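Local coordinates for pyoverdine synthetase F (Pseudomonas aeruginosa PAO1, PDB 6CUL), which belongs to the pyoverdine synthetase proteins and has an alpha/beta fold built on a central mixed beta-sheet, at residues 107-110 against 111-114; 113-117 against 118-122; 64-67 against 68-71; 124-127 against 128-132. All coordinates share one frame; numbering follows the deposited sequence.

In the fold
Contact 3 comes first along the chain, where the loop after strand 55-60 turns into helix 67-72. Contact 1 follows in the loop after edge strand 103-105, contact 2 carries that loop into helix 118-136, and contact 4 lies further along the same helix. Contact 1 is the hub: its centre is about 8 Å from that of contact 2, with which it shares Tyr-113 and Pro-114, about 11 Å from contact 3 and about 12 Å from contact 4. A salt bridge from Arg-111 to Asp-69 ties contact 1 to contact 3, which lies directly against FGD; contacts 1 and 2 hold residues of a second FGD pocket, and contact 4 meets contact 1 through Phe-127 and Tyr-110.

Contact 1 (107-110 against 111-114); sequences PSTY and RRYP
Arg-111 folds back along Ser-108 and, on its way, crosses the ring of Tyr-110. Its CB lies 3.4 Å from Ser-108 O. CG stands over one face of the Tyr-110 ring, offset toward the rim, in a CH-pi contact 4.1 Å from the centroid; ring and guanidinium planes are nearly perpendicular, 85° apart. CD comes within 3.9 Å of Ser-108 OG. A bend at chi3 (-56°) then turns NE to Ser-108, where it donates to OG at 3.0 Å with an N-H...O angle of 149° and only weakly to Ser-108 O. OG sits somewhat out of the guanidinium plane and is also bonded to Asp-61. Beyond NE, NH2 forms a salt bridge with Asp-69 and NH1 bonds a citrate that probably comes from the crystallisation liquor.

Arg-112 runs beside Thr-109 and points the same way. Its backbone N donates almost straight to Thr-109 O at 2.7 Å, an i to i+3 bond that suits the short 3-10 turn here, and Arg-112 CG rests 3.1 Å from the same oxygen. Further out, NH2 meets Thr-109 CG2 at 3.3 Å and reaches Asp-63 in a salt bridge, while the buried NE has no partner in the model. The last turn closes weakly, from Tyr-113 N to Tyr-110 O. Asp-69 and Asp-63 probably offset the charges of Arg-111 and Arg-112, the former also lying close to Arg-13, while the bond to Ser-108 and the CH-pi contact hold Arg-111 along its length.

Contact 2 (113-117 against 118-122); sequences YPRGT and PEHVA
Thr-117 caps helix 118-136: its OG1 accepts from His-120 N at 3.1 Å, a capping bond from the N-cap position. With chi1 at 70°, OG1 sits between the backbone N and the carbonyl carbon, which places it where His-120 N can donate to it. The same hydroxyl donates back to Pro-114 O, although that carbonyl is less surely placed. The cap thereby spans the type II beta turn from Pro-114 to Thr-117, in which Gly-116 takes the positive phi of the third position. Thr-117 O receives Val-121 N at 3.0 Å, the first regular bond of the helix.

His-120 reaches back under the turn. Its CG lies opposite the backbone N (chi1 -174°), which lays the imidazole flat beneath Arg-115, whose CA stands above the middle of the ring in a CH-pi contact 3.8 Å from the centroid. Glu-119 plays the matching part on Tyr-113. Its CB sits squarely over the phenol ring, 3.5 Å from the centroid, and the carboxylate plane lies 25° from that of the ring.

The contact lies at the surface, where the loop leaving edge strand 103-105 enters the long helix 118-136. Inward, the His-120 ring meets Tyr-110 edge-to-face, joining this helix start to the 3-10 turn before it.

Contact 3 (64-67 against 68-71); sequences AELP and RDQG. With FGD (N-(4-{[(2-amino-4-oxo-1,4-dihydroquinazolin-6-yl)methyl]amino}benzene-1-carbonyl)-D-glutamic acid), chain I.
Leu-66 lies under the guanidinium of Arg-68, its CD1 3.5 Å below one face and offset toward the rim, nearest to NH2. The other branch, CD2, reaches NH1 at 3.6 Å, so both methyls of the leucine support the flat group while the two side chains run side by side in the same direction. Arg-68 is extended from CG to NE, and its NH2 bonds a citrate, probably from the crystallisation liquor, and weakly Arg-111 O. Nearer the backbone, Leu-66 CB packs against Asp-69 CB at 3.6 Å; the carboxylate of Asp-69 is engaged by Arg-111.

Leu-66 is also the N-cap residue of helix 67-72, with proline at the first helical position. Its carbonyl O takes Gln-70 N at 2.9 Å, and Pro-67 O takes Gly-71 N in the next bond. Gln-70 curls back past the helix start by a bend at chi2 (-73°), and its NE2 donates to Ala-64 O at 3.1 Å, on a lone pair in the carbonyl plane. The side-chain amide thus fastens the incoming loop to the helix.

FGD lies along the same turn. FGD O08 is 3.0 Å from Arg-68 N. The aliphatic FGD C05 is 3.4 Å from Arg-68 CB. At Gly-71, where no side chain intervenes, the aromatic FGD C16 lies 3.8 Å from Gly-71 CA.

Contact 4 (124-127 against 128-132); sequences KSDF and ERRLH
Asp-126 and Arg-129 form the closest ion pair. Arg-129, bent at chi2 and chi3, brings NH2 to Asp-126 OD1 at 2.6 Å, on the syn side of the carboxylate, and adds a weak bond from NE to the same oxygen. OD1 lies close to the guanidinium plane, although the two flat groups are turned 70° apart. NH1 of Arg-129 bridges on to Asp-133. The second ion pair is long: Lys-124 NZ stands 3.6 Å from Glu-128 OE2. Both of these groups have firmer partners in the loop beside the helix, Lys-124 at Ile-151 O and Glu-128 at the backbone N atoms of Glu-154 and Leu-155.

The apolar contact joins Phe-127 to Leu-131. Leu-131 CG lies over one face of the ring, 3.9 Å from the centroid and 19° off the normal, and its methyls spread over the same face toward the outer end of the ring: CD1 meets CZ and CD2 meets CE1, each at 3.5 Å. Arg-130 NH2 lies at the ring edge and is probably hydrogen-bonded to Pro-107 O.

Backbone bonds run beneath all of these, from Glu-128 N to Lys-124 O at 3.0 Å through to Leu-131 N to Phe-127 O at 2.7 Å. Side chains paired at i to i+3 and i to i+4 over these bonds are characteristic of an alpha-helix; with Phe-127 and Leu-131 buried and Arg-129 exposed, helix 118-136 is consistent with an amphipathic one.

Contact 1 (107-110 against 111-114)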
loop_
_atom_site.group_PDB
_atom_site.type_symbol
_atom_site.label_atom_id
_atom_site.label_comp_id
_atom_site.label_asym_id
_atom_site.label_seq_id
_atom_site.Cartn_x
_atom_site.Cartn_y
_atom_site.Cartn_z
ATOM N N PRO A 107 -5.516 10.753 -11.752
ATOM C CA PRO A 107 -4.185 11.309 -11.595
ATOM C C PRO A 107 -3.988 12.558 -10.753
ATOM O O PRO A 107 -4.656 13.483 -10.955
ATOM C CB PRO A 107 -3.768 11.578 -13.028
ATOM C CG PRO A 107 -4.711 10.835 -13.863
ATOM C CD PRO A 107 -5.971 10.815 -13.129
ATOM N N SER A 108 -3.021 12.520 -9.844
ATOM C CA SER A 108 -2.621 13.635 -9.038
ATOM C C SER A 108 -1.638 14.471 -9.787
ATOM O O SER A 108 -0.523 14.630 -9.404
ATOM C CB SER A 108 -1.976 13.223 -7.718
ATOM O OG SER A 108 -0.994 12.273 -7.815
ATOM N N THR A 109 -2.171 15.020 -10.863
ATOM C CA THR A 109 -1.560 15.943 -11.803
ATOM C C THR A 109 -1.079 17.246 -11.175
ATOM O O THR A 109 -0.066 17.724 -11.509
ATOM C CB THR A 109 -2.546 16.272 -12.844
ATOM O OG1 THR A 109 -3.781 16.601 -12.227
ATOM C CG2 THR A 109 -2.690 15.127 -13.657
ATOM N N TYR A 110 -1.723 17.645 -10.108
ATOM C CA TYR A 110 -1.401 18.781 -9.345
ATOM C C TYR A 110 0.024 18.732 -8.931
ATOM O O TYR A 110 0.549 19.743 -8.680
ATOM C CB TYR A 110 -2.297 18.853 -8.100
ATOM C CG TYR A 110 -1.968 17.906 -6.958
ATOM C CD1 TYR A 110 -0.973 18.209 -6.076
ATOM C CD2 TYR A 110 -2.677 16.752 -6.751
ATOM C CE1 TYR A 110 -0.670 17.404 -5.051
ATOM C CE2 TYR A 110 -2.390 15.916 -5.713
ATOM C CZ TYR A 110 -1.371 16.254 -4.860
ATOM O OH TYR A 110 -0.999 15.464 -3.839
ATOM N N ARG A 111 0.628 17.582 -8.876
ATOM C CA ARG A 111 2.021 17.461 -8.572
ATOM C C ARG A 111 2.957 18.119 -9.622
ATOM O O ARG A 111 4.037 18.392 -9.297
ATOM C CB ARG A 111 2.388 16.021 -8.284
ATOM C CG ARG A 111 1.937 15.469 -6.964
ATOM C CD ARG A 111 2.330 14.050 -6.796
ATOM N NE ARG A 111 1.854 13.201 -7.852
ATOM C CZ ARG A 111 2.572 12.425 -8.617
ATOM N NH1 ARG A 111 3.821 12.339 -8.479
ATOM N NH2 ARG A 111 1.987 11.712 -9.504
ATOM N N ARG A 112 2.481 18.394 -10.820
ATOM C CA ARG A 112 3.239 19.066 -11.850
ATOM C C ARG A 112 3.629 20.439 -11.371
ATOM O O ARG A 112 4.674 20.851 -11.605
ATOM C CB ARG A 112 2.415 19.186 -13.122
ATOM C CG ARG A 112 2.008 17.897 -13.790
ATOM C CD ARG A 112 0.965 18.057 -14.866
ATOM N NE ARG A 112 0.244 16.856 -15.193
ATOM C CZ ARG A 112 -0.389 16.634 -16.324
ATOM N NH1 ARG A 112 -0.383 17.491 -17.264
ATOM N NH2 ARG A 112 -1.009 15.539 -16.502
ATOM N N TYR A 113 2.745 21.133 -10.718
ATOM C CA TYR A 113 3.045 22.403 -10.139
ATOM C C TYR A 113 3.895 22.215 -8.892
ATOM O O TYR A 113 3.810 21.231 -8.279
ATOM C CB TYR A 113 1.760 23.072 -9.698
ATOM C CG TYR A 113 0.882 23.548 -10.794
ATOM C CD1 TYR A 113 1.150 24.703 -11.442
ATOM C CD2 TYR A 113 -0.245 22.850 -11.163
ATOM C CE1 TYR A 113 0.341 25.151 -12.454
ATOM C CE2 TYR A 113 -1.059 23.297 -12.170
ATOM C CZ TYR A 113 -0.761 24.456 -12.823
ATOM O OH TYR A 113 -1.542 24.924 -13.817
ATOM N N PRO A 114 4.696 23.199 -8.488
ATOM C CA PRO A 114 5.500 23.144 -7.270
ATOM C C PRO A 114 4.710 23.001 -6.013
ATOM O O PRO A 114 3.566 23.317 -5.995
ATOM C CB PRO A 114 6.218 24.437 -7.259
ATOM C CG PRO A 114 6.255 24.845 -8.639
ATOM C CD PRO A 114 5.443 23.932 -9.484
#

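Contact 2 (113-117 against 118-122)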
loop_
_atom_site.group_PDB
_atom_site.type_symbol
_atom_site.label_atom_id
_atom_site.label_comp_id
_atom_site.label_asym_id
_atom_site.label_seq_id
_atom_site.Cartn_x
_atom_site.Cartn_y
_atom_site.Cartn_z
ATOM N N TYR A 113 2.745 21.133 -10.718
ATOM C CA TYR A 113 3.045 22.403 -10.139
ATOM C C TYR A 113 3.895 22.215 -8.892
ATOM O O TYR A 113 3.810 21.231 -8.279
ATOM C CB TYR A 113 1.760 23.072 -9.698
ATOM C CG TYR A 113 0.882 23.548 -10.794
ATOM C CD1 TYR A 113 1.150 24.703 -11.442
ATOM C CD2 TYR A 113 -0.245 22.850 -11.163
ATOM C CE1 TYR A 113 0.341 25.151 -12.454
ATOM C CE2 TYR A 113 -1.059 23.297 -12.170
ATOM C CZ TYR A 113 -0.761 24.456 -12.823
ATOM O OH TYR A 113 -1.542 24.924 -13.817
ATOM N N PRO A 114 4.696 23.199 -8.488
ATOM C CA PRO A 114 5.500 23.144 -7.270
ATOM C C PRO A 114 4.710 23.001 -6.013
ATOM O O PRO A 114 3.566 23.317 -5.995
ATOM C CB PRO A 114 6.218 24.437 -7.259
ATOM C CG PRO A 114 6.255 24.845 -8.639
ATOM C CD PRO A 114 5.443 23.932 -9.484
ATOM N N ARG A 115 5.334 22.427 -5.001
ATOM C CA ARG A 115 4.704 22.132 -3.751
ATOM C C ARG A 115 4.285 23.347 -2.995
ATOM O O ARG A 115 5.012 24.265 -2.912
ATOM C CB ARG A 115 5.682 21.370 -2.929
ATOM C CG ARG A 115 5.196 20.975 -1.590
ATOM C CD ARG A 115 5.958 19.812 -1.125
ATOM N NE ARG A 115 5.018 18.821 -0.681
ATOM C CZ ARG A 115 4.690 18.590 0.564
ATOM N NH1 ARG A 115 5.224 19.249 1.564
ATOM N NH2 ARG A 115 3.805 17.673 0.788
ATOM N N GLY A 116 3.097 23.363 -2.447
ATOM C CA GLY A 116 2.631 24.512 -1.692
ATOM C C GLY A 116 2.084 25.723 -2.465
ATOM O O GLY A 116 1.356 26.489 -1.919
ATOM N N THR A 117 2.335 25.782 -3.758
ATOM C CA THR A 117 1.847 26.836 -4.605
ATOM C C THR A 117 0.325 26.780 -4.638
ATOM O O THR A 117 -0.245 25.749 -4.357
ATOM C CB THR A 117 2.393 26.759 -6.062
ATOM O OG1 THR A 117 1.858 25.673 -6.773
ATOM C CG2 THR A 117 3.883 26.687 -6.117
ATOM N N PRO A 118 -0.333 27.893 -4.963
ATOM C CA PRO A 118 -1.759 27.882 -4.976
ATOM C C PRO A 118 -2.274 26.888 -5.952
ATOM O O PRO A 118 -3.201 26.236 -5.591
ATOM C CB PRO A 118 -2.103 29.270 -5.396
ATOM C CG PRO A 118 -0.927 30.044 -5.246
ATOM C CD PRO A 118 0.175 29.143 -5.465
ATOM N N GLU A 119 -1.714 26.785 -7.138
ATOM C CA GLU A 119 -2.155 25.781 -8.078
ATOM C C GLU A 119 -1.934 24.328 -7.594
ATOM O O GLU A 119 -2.743 23.495 -7.862
ATOM C CB GLU A 119 -1.595 26.000 -9.454
ATOM C CG GLU A 119 -2.160 27.201 -10.072
ATOM C CD GLU A 119 -1.364 28.421 -9.791
ATOM O OE1 GLU A 119 -0.342 28.314 -9.191
ATOM O OE2 GLU A 119 -1.785 29.488 -10.196
ATOM N N HIS A 120 -0.843 24.063 -6.928
ATOM C CA HIS A 120 -0.605 22.772 -6.395
ATOM C C HIS A 120 -1.681 22.393 -5.405
ATOM O O HIS A 120 -2.210 21.328 -5.465
ATOM C CB HIS A 120 0.782 22.733 -5.747
ATOM C CG HIS A 120 1.221 21.382 -5.279
ATOM N ND1 HIS A 120 1.150 20.986 -3.974
ATOM C CD2 HIS A 120 1.715 20.339 -5.954
ATOM C CE1 HIS A 120 1.619 19.774 -3.865
ATOM N NE2 HIS A 120 1.957 19.355 -5.056
ATOM N N VAL A 121 -1.982 23.276 -4.504
ATOM C CA VAL A 121 -3.000 23.018 -3.573
ATOM C C VAL A 121 -4.382 22.961 -4.178
ATOM O O VAL A 121 -5.084 22.064 -3.876
ATOM C CB VAL A 121 -2.910 23.976 -2.441
ATOM C CG1 VAL A 121 -3.871 23.614 -1.372
ATOM C CG2 VAL A 121 -1.538 23.936 -1.924
ATOM N N ALA A 122 -4.752 23.878 -5.065
ATOM C CA ALA A 122 -6.053 23.807 -5.668
ATOM C C ALA A 122 -6.234 22.487 -6.400
ATOM O O ALA A 122 -7.293 21.963 -6.385
ATOM C CB ALA A 122 -6.282 24.921 -6.596
#

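Contact 3 (64-67 against 68-71)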
loop_
_atom_site.group_PDB
_atom_site.type_symbol
_atom_site.label_atom_id
_atom_site.label_comp_id
_atom_site.label_asym_id
_atom_site.label_seq_id
_atom_site.Cartn_x
_atom_site.Cartn_y
_atom_site.Cartn_z
ATOM N N ALA A 64 1.227 9.852 -16.524
ATOM C CA ALA A 64 2.174 9.707 -17.573
ATOM C C ALA A 64 2.849 11.016 -17.992
ATOM O O ALA A 64 3.936 10.991 -18.440
ATOM C CB ALA A 64 1.553 9.001 -18.735
ATOM N N GLU A 65 2.245 12.144 -17.730
ATOM C CA GLU A 65 2.881 13.370 -18.043
ATOM C C GLU A 65 3.857 13.845 -16.996
ATOM O O GLU A 65 4.141 14.989 -17.017
ATOM C CB GLU A 65 1.879 14.441 -18.248
ATOM C CG GLU A 65 1.050 14.298 -19.461
ATOM C CD GLU A 65 1.726 14.701 -20.739
ATOM O OE1 GLU A 65 2.809 15.274 -20.690
ATOM O OE2 GLU A 65 1.152 14.438 -21.783
ATOM N N LEU A 66 4.265 13.045 -16.069
ATOM C CA LEU A 66 5.215 13.513 -15.123
ATOM C C LEU A 66 6.425 12.699 -15.439
ATOM O O LEU A 66 6.364 11.531 -15.346
ATOM C CB LEU A 66 4.757 13.311 -13.718
ATOM C CG LEU A 66 4.213 14.527 -13.024
ATOM C CD1 LEU A 66 4.059 14.181 -11.579
ATOM C CD2 LEU A 66 5.080 15.711 -13.142
ATOM N N PRO A 67 7.503 13.332 -15.850
ATOM C CA PRO A 67 8.649 12.542 -16.233
ATOM C C PRO A 67 9.211 11.701 -15.062
ATOM O O PRO A 67 9.703 10.651 -15.358
ATOM C CB PRO A 67 9.576 13.565 -16.839
ATOM C CG PRO A 67 8.722 14.700 -17.177
ATOM C CD PRO A 67 7.711 14.746 -16.120
ATOM N N ARG A 68 9.184 12.206 -13.832
ATOM C CA ARG A 68 9.576 11.463 -12.652
ATOM C C ARG A 68 8.613 10.276 -12.403
ATOM O O ARG A 68 9.017 9.272 -12.000
ATOM C CB ARG A 68 9.739 12.343 -11.426
ATOM C CG ARG A 68 8.464 12.833 -10.794
ATOM C CD ARG A 68 8.696 13.803 -9.709
ATOM N NE ARG A 68 7.477 14.243 -9.176
ATOM C CZ ARG A 68 6.868 15.344 -9.504
ATOM N NH1 ARG A 68 7.350 16.164 -10.372
ATOM N NH2 ARG A 68 5.781 15.616 -8.910
ATOM N N ASP A 69 7.346 10.474 -12.625
ATOM C CA ASP A 69 6.418 9.380 -12.589
ATOM C C ASP A 69 6.778 8.378 -13.721
ATOM O O ASP A 69 6.559 7.256 -13.573
ATOM C CB ASP A 69 4.938 9.832 -12.669
ATOM C CG ASP A 69 4.339 10.118 -11.329
ATOM O OD1 ASP A 69 5.101 10.239 -10.469
ATOM O OD2 ASP A 69 3.154 10.251 -11.156
ATOM N N GLN A 70 7.241 8.837 -14.836
ATOM C CA GLN A 70 7.623 7.923 -15.881
ATOM C C GLN A 70 8.849 7.017 -15.571
ATOM O O GLN A 70 8.811 5.863 -15.779
ATOM C CB GLN A 70 7.817 8.685 -17.209
ATOM C CG GLN A 70 6.562 9.096 -17.913
ATOM C CD GLN A 70 5.839 7.952 -18.556
ATOM O OE1 GLN A 70 6.127 6.822 -18.309
ATOM N NE2 GLN A 70 4.895 8.253 -19.382
ATOM N N GLY A 71 9.878 7.643 -15.043
ATOM C CA GLY A 71 11.101 7.020 -14.664
ATOM C C GLY A 71 10.933 5.995 -13.625
ATOM O O GLY A 71 11.517 4.979 -13.735
HETATM C C13 FGD I . 13.260 8.968 -9.424
HETATM C C15 FGD I . 13.415 9.414 -11.779
HETATM C C17 FGD I . 13.584 7.157 -10.968
HETATM C C20 FGD I . 14.219 3.402 -10.652
HETATM C C21 FGD I . 15.191 2.577 -10.088
HETATM C C22 FGD I . 15.369 1.258 -10.574
HETATM C C24 FGD I . 13.592 1.630 -12.178
HETATM C C02 FGD I . 14.473 14.405 -10.815
HETATM C C04 FGD I . 13.105 13.753 -11.029
HETATM C C05 FGD I . 12.344 14.393 -12.191
HETATM C C06 FGD I . 13.183 14.457 -13.469
HETATM C C07 FGD I . 13.155 13.144 -14.247
HETATM C C11 FGD I . 13.073 11.367 -10.211
HETATM C C12 FGD I . 13.255 9.869 -10.480
HETATM C C14 FGD I . 13.424 7.612 -9.668
HETATM C C16 FGD I . 13.580 8.058 -12.024
HETATM C C19 FGD I . 14.026 4.828 -10.126
HETATM C C23 FGD I . 14.580 0.791 -11.606
HETATM C C25 FGD I . 13.417 2.927 -11.699
HETATM C C27 FGD I . 15.793 -1.470 -11.532
HETATM C C30 FGD I . 16.437 0.352 -9.956
HETATM N N10 FGD I . 13.278 12.328 -11.285
HETATM N N18 FGD I . 13.757 5.737 -11.224
HETATM N N26 FGD I . 14.767 -0.598 -12.118
HETATM N N28 FGD I . 15.859 -2.873 -11.890
HETATM N N29 FGD I . 16.615 -0.978 -10.449
HETATM O O01 FGD I . 14.693 15.080 -9.774
HETATM O O03 FGD I . 15.380 14.267 -11.680
HETATM O O08 FGD I . 12.054 12.633 -14.581
HETATM O O09 FGD I . 14.234 12.572 -14.554
HETATM O O31 FGD I . 17.115 0.752 -9.070
HETATM O O32 FGD I . 12.767 11.742 -9.131
#

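Contact 4 (124-127 against 128-132)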
loop_
_atom_site.group_PDB
_atom_site.type_symbol
_atom_site.label_atom_id
_atom_site.label_comp_id
_atom_site.label_asym_id
_atom_site.label_seq_id
_atom_site.Cartn_x
_atom_site.Cartn_y
_atom_site.Cartn_z
ATOM N N LYS A 124 -4.631 19.566 -5.644
ATOM C CA LYS A 124 -4.716 18.499 -4.697
ATOM C C LYS A 124 -6.133 18.354 -4.203
ATOM O O LYS A 124 -6.625 17.274 -4.173
ATOM C CB LYS A 124 -3.808 18.760 -3.522
ATOM C CG LYS A 124 -3.582 17.593 -2.596
ATOM C CD LYS A 124 -2.482 17.895 -1.596
ATOM C CE LYS A 124 -2.129 16.795 -0.654
ATOM N NZ LYS A 124 -3.185 16.710 0.293
ATOM N N SER A 125 -6.788 19.442 -3.871
ATOM C CA SER A 125 -8.143 19.346 -3.454
ATOM C C SER A 125 -8.992 18.768 -4.545
ATOM O O SER A 125 -9.774 17.932 -4.257
ATOM C CB SER A 125 -8.708 20.704 -3.033
ATOM O OG SER A 125 -10.108 20.692 -2.893
ATOM N N ASP A 126 -8.859 19.187 -5.774
ATOM C CA ASP A 126 -9.680 18.617 -6.823
ATOM C C ASP A 126 -9.450 17.112 -7.056
ATOM O O ASP A 126 -10.336 16.438 -7.454
ATOM C CB ASP A 126 -9.544 19.443 -8.098
ATOM C CG ASP A 126 -10.554 19.119 -9.121
ATOM O OD1 ASP A 126 -11.645 19.584 -9.040
ATOM O OD2 ASP A 126 -10.253 18.437 -10.047
ATOM N N PHE A 127 -8.223 16.648 -6.901
ATOM C CA PHE A 127 -7.876 15.249 -6.981
ATOM C C PHE A 127 -8.553 14.477 -5.870
ATOM O O PHE A 127 -9.133 13.457 -6.107
ATOM C CB PHE A 127 -6.403 15.084 -6.869
ATOM C CG PHE A 127 -5.987 13.756 -6.370
ATOM C CD1 PHE A 127 -6.041 12.661 -7.167
ATOM C CD2 PHE A 127 -5.498 13.611 -5.104
ATOM C CE1 PHE A 127 -5.623 11.459 -6.731
ATOM C CE2 PHE A 127 -5.068 12.400 -4.661
ATOM C CZ PHE A 127 -5.136 11.322 -5.484
ATOM N N GLU A 128 -8.485 14.981 -4.662
ATOM C CA GLU A 128 -9.245 14.393 -3.609
ATOM C C GLU A 128 -10.715 14.513 -3.995
ATOM O O GLU A 128 -11.446 13.594 -3.781
ATOM C CB GLU A 128 -9.031 15.078 -2.283
ATOM C CG GLU A 128 -7.606 15.227 -1.877
ATOM C CD GLU A 128 -7.410 15.247 -0.393
ATOM O OE1 GLU A 128 -7.887 14.338 0.250
ATOM O OE2 GLU A 128 -6.766 16.129 0.137
ATOM N N ARG A 129 -11.134 15.632 -4.557
ATOM C CA ARG A 129 -12.501 15.763 -4.957
ATOM C C ARG A 129 -12.855 14.739 -6.026
ATOM O O ARG A 129 -13.888 14.178 -5.958
ATOM C CB ARG A 129 -12.783 17.147 -5.404
ATOM C CG ARG A 129 -14.233 17.350 -5.692
ATOM C CD ARG A 129 -14.646 16.952 -7.094
ATOM N NE ARG A 129 -13.915 17.638 -8.117
ATOM C CZ ARG A 129 -13.933 17.294 -9.384
ATOM N NH1 ARG A 129 -14.608 16.256 -9.768
ATOM N NH2 ARG A 129 -13.223 17.957 -10.255
ATOM N N ARG A 130 -11.968 14.517 -6.985
ATOM C CA ARG A 130 -12.109 13.449 -7.966
ATOM C C ARG A 130 -12.009 12.053 -7.326
ATOM O O ARG A 130 -12.545 11.139 -7.849
ATOM C CB ARG A 130 -11.058 13.538 -9.048
ATOM C CG ARG A 130 -11.450 14.288 -10.283
ATOM C CD ARG A 130 -10.373 14.298 -11.357
ATOM N NE ARG A 130 -9.043 14.714 -10.902
ATOM C CZ ARG A 130 -7.892 14.195 -11.326
ATOM N NH1 ARG A 130 -7.873 13.232 -12.182
ATOM N NH2 ARG A 130 -6.772 14.650 -10.845
ATOM N N LEU A 131 -11.249 11.857 -6.277
ATOM C CA LEU A 131 -11.261 10.568 -5.630
ATOM C C LEU A 131 -12.676 10.211 -5.129
ATOM O O LEU A 131 -13.181 9.178 -5.447
ATOM C CB LEU A 131 -10.230 10.510 -4.496
ATOM C CG LEU A 131 -8.744 10.514 -4.827
ATOM C CD1 LEU A 131 -7.878 10.307 -3.636
ATOM C CD2 LEU A 131 -8.389 9.479 -5.830
ATOM N N HIS A 132 -13.274 11.122 -4.373
ATOM C CA HIS A 132 -14.599 11.002 -3.773
ATOM C C HIS A 132 -15.683 10.714 -4.717
ATOM O O HIS A 132 -16.550 9.964 -4.472
ATOM C CB HIS A 132 -14.967 12.290 -3.037
ATOM C CG HIS A 132 -16.357 12.303 -2.494
ATOM N ND1 HIS A 132 -17.408 12.868 -3.165
ATOM C CD2 HIS A 132 -16.875 11.806 -1.357
ATOM C CE1 HIS A 132 -18.506 12.710 -2.474
ATOM N NE2 HIS A 132 -18.206 12.082 -1.366
#